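Local coordinates for protein Dhd127_b (Synthetic construct, PDB 6DLM) that pairs with a partner chain, Dhd127_a, as one half of a computationally designed coiled-coil heterodimer, at residues L21-L25 / I56-I60. Coordinates in Å, arbitrary orientation, origin at the centre of the assembly. Residue numbers count along the deposited sequence, not the author numbering.
Sequences LIEEL and IADEI
Both segments are regular alpha-helix, with phi/psi near -63/-42 and i+4 to i backbone hydrogen bonds, Leu25 N to Leu21 O (3.0 Å) and Ile60 N to Ile56 O (2.9 Å). Their axes run antiparallel (signed crossing angle -154°) and approach to 9.8 Å, and the register pairs Ile22 with Ile60 (CA–CA 6.9 Å) and Leu25 with Ile56 (CA–CA 6.4 Å). Leu21 and Leu25 share the t,p rotamer (chi1 -167° and 175°), Ile56 and Ile60 the m,t rotamer, which in Ile60 carries CD1 to Leu25 CD2 (3.7 Å) and Ile22 CG1 (4.0 Å). Leu21 straddles one turn: CD1 meets Ile56 CG2 at 3.6 Å, while CD2 lies 3.7 Å from Ile60 CG1 and 3.6 Å from Glu59 CG. Leu25 CB rests on Ile56 CG2 at 3.9 Å. The contact packs helix 7-37 against helix 44-75, the two arms of a helical hairpin in the designed coiled-coil heterodimer, and Ile22, Leu25 and Ile60 also pack on Leu18, Leu22 and Val19 of Dhd127_a. At the margin Glu59 lends its aliphatic stem while its carboxylate pairs with Arg62. No hydrogen bond links the segments and the touching atoms are chiefly apolar, consistent with a hydrophobic contact burying 367 Å².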
# COMPACT_ATOMS: atom_id res chain seq x y z
N LEU B 21 6.52 -3.46 4.48
CA LEU B 21 5.86 -4.44 3.63
C LEU B 21 5.11 -3.76 2.47
O LEU B 21 5.15 -4.23 1.35
CB LEU B 21 4.90 -5.31 4.44
CG LEU B 21 4.36 -6.56 3.76
CD1 LEU B 21 5.48 -7.46 3.26
CD2 LEU B 21 3.47 -7.32 4.71
N ILE B 22 4.44 -2.64 2.76
CA ILE B 22 3.74 -1.89 1.72
C ILE B 22 4.72 -1.38 0.66
O ILE B 22 4.45 -1.46 -0.52
CB ILE B 22 2.97 -0.72 2.34
CG1 ILE B 22 1.76 -1.25 3.10
CG2 ILE B 22 2.54 0.26 1.26
CD1 ILE B 22 0.99 -0.18 3.85
N GLU B 23 5.86 -0.85 1.09
CA GLU B 23 6.87 -0.41 0.13
C GLU B 23 7.39 -1.60 -0.70
O GLU B 23 7.65 -1.45 -1.88
CB GLU B 23 7.96 0.40 0.81
CG GLU B 23 7.37 1.62 1.50
CD GLU B 23 8.29 2.82 1.51
OE1 GLU B 23 7.81 3.94 1.25
OE2 GLU B 23 9.49 2.65 1.77
N GLU B 24 7.50 -2.77 -0.09
CA GLU B 24 7.89 -3.96 -0.84
C GLU B 24 6.84 -4.24 -1.92
O GLU B 24 7.19 -4.58 -3.04
CB GLU B 24 8.03 -5.17 0.08
CG GLU B 24 8.36 -6.45 -0.66
CD GLU B 24 8.74 -7.59 0.28
OE1 GLU B 24 9.08 -7.33 1.44
OE2 GLU B 24 8.71 -8.76 -0.16
N LEU B 25 5.57 -4.12 -1.57
CA LEU B 25 4.52 -4.32 -2.56
C LEU B 25 4.60 -3.26 -3.67
O LEU B 25 4.46 -3.58 -4.84
CB LEU B 25 3.14 -4.29 -1.92
CG LEU B 25 2.00 -4.35 -2.92
CD1 LEU B 25 2.17 -5.55 -3.82
CD2 LEU B 25 0.65 -4.39 -2.22
N ILE B 56 1.63 -10.70 -0.78
CA ILE B 56 1.99 -9.58 0.05
C ILE B 56 0.75 -8.75 0.45
O ILE B 56 0.59 -8.42 1.61
CB ILE B 56 3.02 -8.68 -0.64
CG1 ILE B 56 4.25 -9.49 -1.03
CG2 ILE B 56 3.41 -7.53 0.27
CD1 ILE B 56 5.29 -8.69 -1.78
N ALA B 57 -0.13 -8.49 -0.49
CA ALA B 57 -1.35 -7.73 -0.19
C ALA B 57 -2.22 -8.42 0.87
O ALA B 57 -2.81 -7.75 1.70
CB ALA B 57 -2.18 -7.51 -1.45
N ASP B 58 -2.30 -9.74 0.83
CA ASP B 58 -3.07 -10.45 1.82
C ASP B 58 -2.50 -10.23 3.24
O ASP B 58 -3.24 -9.98 4.16
CB ASP B 58 -3.08 -11.94 1.50
CG ASP B 58 -3.84 -12.74 2.52
OD1 ASP B 58 -4.96 -13.16 2.22
OD2 ASP B 58 -3.31 -12.92 3.63
N GLU B 59 -1.20 -10.35 3.37
CA GLU B 59 -0.53 -10.09 4.64
C GLU B 59 -0.67 -8.61 5.07
O GLU B 59 -0.85 -8.33 6.23
CB GLU B 59 0.94 -10.49 4.55
CG GLU B 59 1.74 -10.28 5.82
CD GLU B 59 1.26 -11.12 6.99
OE1 GLU B 59 1.76 -10.90 8.10
OE2 GLU B 59 0.39 -11.99 6.79
N ILE B 60 -0.59 -7.70 4.12
CA ILE B 60 -0.76 -6.29 4.44
C ILE B 60 -2.16 -6.04 5.00
O ILE B 60 -2.30 -5.34 5.98
CB ILE B 60 -0.56 -5.39 3.21
CG1 ILE B 60 0.93 -5.29 2.87
CG2 ILE B 60 -1.14 -4.02 3.46
CD1 ILE B 60 1.20 -4.87 1.45